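Local structure of methyltransferase-like protein (Saccharopolyspora spinosa, 4PNE) at residues Y156-M167 with R185-T196. The protein catalyses a [4+2] cycloaddition in spinosyn biosynthesis, using a fold like that of S-adenosylmethionine-dependent methyltransferases. Residues are numbered along the deposited sequence; the frame is centred on the assembly and turned at random.
Sequences YPDNAFDAAWAM and RVLKPGGILGVT. With SAH (S-adenosyl-L-homocysteine), chain C.
Tyr156 offers its carbonyl O to the guanidinium end of Arg185 where its loop meets the end of helix 176-186, just ahead of two neighbouring parallel strands of a Rossmann-like methyltransferase fold, 161-167 and 191-200, joined through that helix in a beta-alpha-beta crossover, right-handed as is usual in this fold. NH1 and NH2 of Arg185 both donate to that one oxygen, NH1 at 2.9 Å. NH1 also forms a salt bridge with Asp158 OD1 (2.8 Å). Both acceptors lie in the guanidinium plane, which suits arginine, a flat group with several N-H donors in one plane; its NE turns to Glu182. A bend at chi3 (64°) turns the edge of the group to these oxygens. Asn159 has left-handed backbone angles, which asparagine tolerates better than most residues, and its OD1 joins Leu187 O in accepting from Lys299 NZ. Val186 O then takes two donors, Ala160 N (2.7 Å) and Phe161 N. The Phe161 ring lies alongside Val186, CD2 against CG2 at 3.8 Å, and puts its CZ over the face of the Tyr156 ring. Asp162 OD1 makes a weak salt bridge to Lys188 NZ, while OD2 accepts from Arg95 N. Beyond this corner the parallel ladder runs from Ala163 to Met167, with small residues where the strands meet: the Ala164 methyl receives Leu193 CD1 at 3.8 Å, and Gly194 lies across from bulky Trp165, whose NE1 bonds Thr88. Ala166 N reaches Gly194 O. At the strand's C-terminal end, where this fold binds its cofactor, Met167 CB lies 3.6 Å from Thr196 OG1, itself hydrogen-bonded to Tyr292 OH, and Met167 O accepts the amino N of S-adenosyl-L-homocysteine at 2.9 Å.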
loop_
_atom_site.group_PDB
_atom_site.type_symbol
_atom_site.label_atom_id
_atom_site.label_comp_id
_atom_site.label_asym_id
_atom_site.label_seq_id
_atom_site.Cartn_x
_atom_site.Cartn_y
_atom_site.Cartn_z
ATOM N N TYR A 156 17.263 -9.495 -3.080
ATOM C CA TYR A 156 17.529 -9.352 -4.494
ATOM C C TYR A 156 18.852 -8.652 -4.742
ATOM O O TYR A 156 19.295 -7.847 -3.919
ATOM C CB TYR A 156 16.384 -8.576 -5.150
ATOM C CG TYR A 156 15.054 -9.112 -4.718
ATOM C CD1 TYR A 156 14.661 -10.372 -5.099
ATOM C CD2 TYR A 156 14.210 -8.364 -3.908
ATOM C CE1 TYR A 156 13.448 -10.896 -4.676
ATOM C CE2 TYR A 156 13.009 -8.860 -3.485
ATOM C CZ TYR A 156 12.627 -10.129 -3.874
ATOM O OH TYR A 156 11.429 -10.638 -3.457
ATOM N N PRO A 157 19.490 -8.949 -5.876
ATOM C CA PRO A 157 20.722 -8.245 -6.230
ATOM C C PRO A 157 20.465 -6.784 -6.550
ATOM O O PRO A 157 19.321 -6.398 -6.873
ATOM C CB PRO A 157 21.222 -9.006 -7.466
ATOM C CG PRO A 157 20.070 -9.772 -7.982
ATOM C CD PRO A 157 19.064 -9.918 -6.902
ATOM N N ASP A 158 21.509 -5.964 -6.444
ATOM C CA ASP A 158 21.434 -4.595 -6.934
ATOM C C ASP A 158 20.925 -4.568 -8.360
ATOM O O ASP A 158 21.252 -5.460 -9.142
ATOM C CB ASP A 158 22.786 -3.900 -6.946
ATOM C CG ASP A 158 23.429 -3.785 -5.580
ATOM O OD1 ASP A 158 22.938 -4.361 -4.585
ATOM O OD2 ASP A 158 24.481 -3.111 -5.538
ATOM N N ASN A 159 20.164 -3.532 -8.719
ATOM C CA ASN A 159 19.816 -3.280 -10.121
ATOM C C ASN A 159 19.079 -4.461 -10.762
ATOM O O ASN A 159 19.422 -4.898 -11.856
ATOM C CB ASN A 159 21.092 -2.953 -10.932
ATOM C CG ASN A 159 21.941 -1.870 -10.279
ATOM O OD1 ASN A 159 21.478 -0.766 -10.035
ATOM N ND2 ASN A 159 23.204 -2.193 -10.000
ATOM N N ALA A 160 18.058 -4.961 -10.064
ATOM C CA ALA A 160 17.245 -6.113 -10.489
ATOM C C ALA A 160 15.901 -5.743 -11.113
ATOM O O ALA A 160 15.365 -6.490 -11.935
ATOM C CB ALA A 160 17.000 -7.011 -9.316
ATOM N N PHE A 161 15.330 -4.609 -10.709
ATOM C CA PHE A 161 13.949 -4.280 -11.083
ATOM C C PHE A 161 13.842 -3.006 -11.899
ATOM O O PHE A 161 14.504 -2.018 -11.603
ATOM C CB PHE A 161 13.074 -4.121 -9.835
ATOM C CG PHE A 161 12.922 -5.370 -9.060
ATOM C CD1 PHE A 161 11.954 -6.260 -9.386
ATOM C CD2 PHE A 161 13.745 -5.628 -8.002
ATOM C CE1 PHE A 161 11.803 -7.418 -8.684
ATOM C CE2 PHE A 161 13.625 -6.804 -7.282
ATOM C CZ PHE A 161 12.653 -7.698 -7.622
ATOM N N ASP A 162 12.964 -3.000 -12.897
ATOM C CA ASP A 162 12.685 -1.817 -13.687
ATOM C C ASP A 162 11.799 -0.808 -12.949
ATOM O O ASP A 162 11.843 0.391 -13.222
ATOM C CB ASP A 162 11.998 -2.201 -15.001
ATOM C CG ASP A 162 12.833 -3.162 -15.838
ATOM O OD1 ASP A 162 13.814 -2.711 -16.457
ATOM O OD2 ASP A 162 12.548 -4.378 -15.883
ATOM N N ALA A 163 10.978 -1.304 -12.030
ATOM C CA ALA A 163 10.024 -0.472 -11.330
ATOM C C ALA A 163 9.652 -1.096 -10.013
ATOM O O ALA A 163 9.929 -2.282 -9.761
ATOM C CB ALA A 163 8.785 -0.260 -12.158
ATOM N N ALA A 164 9.006 -0.292 -9.189
ATOM C CA ALA A 164 8.497 -0.724 -7.915
ATOM C C ALA A 164 7.257 0.043 -7.529
ATOM O O ALA A 164 7.099 1.192 -7.925
ATOM C CB ALA A 164 9.556 -0.533 -6.863
ATOM N N TRP A 165 6.412 -0.582 -6.714
ATOM C CA TRP A 165 5.296 0.063 -6.033
ATOM C C TRP A 165 5.514 0.031 -4.511
ATOM O O TRP A 165 5.985 -0.954 -3.976
ATOM C CB TRP A 165 3.979 -0.630 -6.308
ATOM C CG TRP A 165 3.541 -0.692 -7.690
ATOM C CD1 TRP A 165 3.924 0.133 -8.710
ATOM C CD2 TRP A 165 2.648 -1.652 -8.257
ATOM N NE1 TRP A 165 3.276 -0.226 -9.866
ATOM C CE2 TRP A 165 2.491 -1.322 -9.609
ATOM C CE3 TRP A 165 1.921 -2.736 -7.735
ATOM C CZ2 TRP A 165 1.695 -2.065 -10.465
ATOM C CZ3 TRP A 165 1.109 -3.451 -8.575
ATOM C CH2 TRP A 165 0.994 -3.122 -9.919
ATOM N N ALA A 166 5.049 1.065 -3.807
ATOM C CA ALA A 166 4.815 0.964 -2.372
ATOM C C ALA A 166 3.506 1.684 -2.127
ATOM O O ALA A 166 3.496 2.887 -1.866
ATOM C CB ALA A 166 5.946 1.553 -1.547
ATOM N N MET A 167 2.415 0.940 -2.300
ATOM C CA MET A 167 1.069 1.450 -2.115
ATOM C C MET A 167 0.646 1.177 -0.697
ATOM O O MET A 167 0.293 0.056 -0.374
ATOM C CB MET A 167 0.123 0.821 -3.132
ATOM C CG MET A 167 0.212 1.397 -4.526
ATOM S SD MET A 167 -1.156 0.873 -5.628
ATOM C CE MET A 167 -0.386 -0.624 -6.186
ATOM N N ARG A 185 18.356 0.486 -4.008
ATOM C CA ARG A 185 19.419 -0.463 -4.320
ATOM C C ARG A 185 18.993 -1.456 -5.409
ATOM O O ARG A 185 19.742 -1.694 -6.377
ATOM C CB ARG A 185 19.842 -1.254 -3.076
ATOM C CG ARG A 185 21.045 -2.200 -3.306
ATOM C CD ARG A 185 21.489 -2.921 -2.040
ATOM N NE ARG A 185 20.451 -3.822 -1.529
ATOM C CZ ARG A 185 20.124 -4.989 -2.090
ATOM N NH1 ARG A 185 20.773 -5.412 -3.176
ATOM N NH2 ARG A 185 19.174 -5.744 -1.546
ATOM N N VAL A 186 17.820 -2.068 -5.253
ATOM C CA VAL A 186 17.419 -3.138 -6.174
ATOM C C VAL A 186 16.753 -2.618 -7.459
ATOM O O VAL A 186 16.586 -3.380 -8.393
ATOM C CB VAL A 186 16.477 -4.172 -5.489
ATOM C CG1 VAL A 186 17.106 -4.725 -4.230
ATOM C CG2 VAL A 186 15.126 -3.532 -5.157
ATOM N N LEU A 187 16.393 -1.336 -7.534
ATOM C CA LEU A 187 15.994 -0.748 -8.806
ATOM C C LEU A 187 17.205 -0.617 -9.711
ATOM O O LEU A 187 18.305 -0.352 -9.225
ATOM C CB LEU A 187 15.372 0.636 -8.629
ATOM C CG LEU A 187 13.934 0.695 -8.144
ATOM C CD1 LEU A 187 13.587 2.104 -7.776
ATOM C CD2 LEU A 187 13.000 0.216 -9.223
ATOM N N LYS A 188 16.966 -0.769 -11.006
ATOM C CA LYS A 188 17.964 -0.472 -12.031
ATOM C C LYS A 188 18.107 1.030 -12.143
ATOM O O LYS A 188 17.203 1.770 -11.779
ATOM C CB LYS A 188 17.533 -1.103 -13.361
ATOM C CG LYS A 188 17.497 -2.600 -13.316
ATOM C CD LYS A 188 16.837 -3.202 -14.548
ATOM C CE LYS A 188 16.785 -4.706 -14.452
ATOM N NZ LYS A 188 15.915 -5.274 -15.523
ATOM N N PRO A 189 19.251 1.507 -12.662
ATOM C CA PRO A 189 19.330 2.946 -12.920
ATOM C C PRO A 189 18.210 3.409 -13.831
ATOM O O PRO A 189 17.907 2.753 -14.853
ATOM C CB PRO A 189 20.701 3.113 -13.600
ATOM C CG PRO A 189 21.487 1.934 -13.143
ATOM C CD PRO A 189 20.502 0.799 -12.984
ATOM N N GLY A 190 17.573 4.511 -13.436
ATOM C CA GLY A 190 16.405 4.989 -14.144
ATOM C C GLY A 190 15.097 4.330 -13.725
ATOM O O GLY A 190 14.052 4.749 -14.177
ATOM N N GLY A 191 15.166 3.283 -12.907
ATOM C CA GLY A 191 13.978 2.585 -12.441
ATOM C C GLY A 191 13.045 3.485 -11.652
ATOM O O GLY A 191 13.488 4.300 -10.851
ATOM N N ILE A 192 11.751 3.255 -11.836
ATOM C CA ILE A 192 10.708 4.084 -11.268
ATOM C C ILE A 192 10.033 3.491 -10.040
ATOM O O ILE A 192 9.684 2.312 -10.041
ATOM C CB ILE A 192 9.620 4.327 -12.298
ATOM C CG1 ILE A 192 10.212 4.796 -13.620
ATOM C CG2 ILE A 192 8.601 5.320 -11.747
ATOM C CD1 ILE A 192 10.757 6.190 -13.597
ATOM N N LEU A 193 9.868 4.304 -8.998
ATOM C CA LEU A 193 9.119 3.918 -7.803
ATOM C C LEU A 193 7.857 4.737 -7.700
ATOM O O LEU A 193 7.914 5.965 -7.730
ATOM C CB LEU A 193 9.943 4.116 -6.526
ATOM C CG LEU A 193 9.227 4.017 -5.172
ATOM C CD1 LEU A 193 8.709 2.598 -4.911
ATOM C CD2 LEU A 193 10.167 4.498 -4.037
ATOM N N GLY A 194 6.724 4.073 -7.558
ATOM C CA GLY A 194 5.477 4.756 -7.289
ATOM C C GLY A 194 5.040 4.481 -5.878
ATOM O O GLY A 194 4.933 3.317 -5.502
ATOM N N VAL A 195 4.795 5.539 -5.118
ATOM C CA VAL A 195 4.388 5.477 -3.727
ATOM C C VAL A 195 3.035 6.118 -3.500
ATOM O O VAL A 195 2.792 7.231 -3.972
ATOM C CB VAL A 195 5.409 6.202 -2.820
ATOM C CG1 VAL A 195 4.970 6.296 -1.346
ATOM C CG2 VAL A 195 6.822 5.618 -2.989
ATOM N N THR A 196 2.150 5.440 -2.767
ATOM C CA THR A 196 0.968 6.115 -2.264
ATOM C C THR A 196 0.909 5.987 -0.779
ATOM O O THR A 196 1.396 5.009 -0.176
ATOM C CB THR A 196 -0.327 5.628 -2.900
ATOM O OG1 THR A 196 -0.654 4.313 -2.442
ATOM C CG2 THR A 196 -0.229 5.624 -4.417
HETATM N N SAH C . -0.077 -2.612 -1.540
HETATM C CA SAH C . -1.209 -3.430 -1.095
HETATM C CB SAH C . -1.305 -3.601 0.418
HETATM C CG SAH C . -1.125 -2.387 1.296
HETATM S SD SAH C . -1.460 -2.789 3.017
HETATM C C SAH C . -2.485 -2.844 -1.633
HETATM O O SAH C . -3.500 -3.517 -1.639
HETATM O OXT SAH C . -2.468 -1.721 -2.147
HETATM C "C5'" SAH C . 0.254 -2.769 3.602
HETATM C "C4'" SAH C . 1.083 -3.951 3.121
HETATM O "O4'" SAH C . 2.452 -3.731 3.436
HETATM C "C3'" SAH C . 0.722 -5.273 3.776
HETATM O "O3'" SAH C . 0.659 -6.221 2.726
HETATM C "C2'" SAH C . 1.877 -5.536 4.729
HETATM O "O2'" SAH C . 2.140 -6.897 5.065
HETATM C "C1'" SAH C . 3.033 -4.894 3.965
HETATM N N9 SAH C . 4.198 -4.612 4.824
HETATM C C8 SAH C . 4.275 -3.984 6.025
HETATM N N7 SAH C . 5.554 -3.998 6.465
HETATM C C5 SAH C . 6.292 -4.653 5.547
HETATM C C6 SAH C . 7.630 -4.982 5.478
HETATM N N6 SAH C . 8.483 -4.628 6.427
HETATM N N1 SAH C . 8.090 -5.642 4.395
HETATM C C2 SAH C . 7.245 -6.016 3.372
HETATM N N3 SAH C . 5.910 -5.739 3.452
HETATM C C4 SAH C . 5.454 -5.039 4.515
#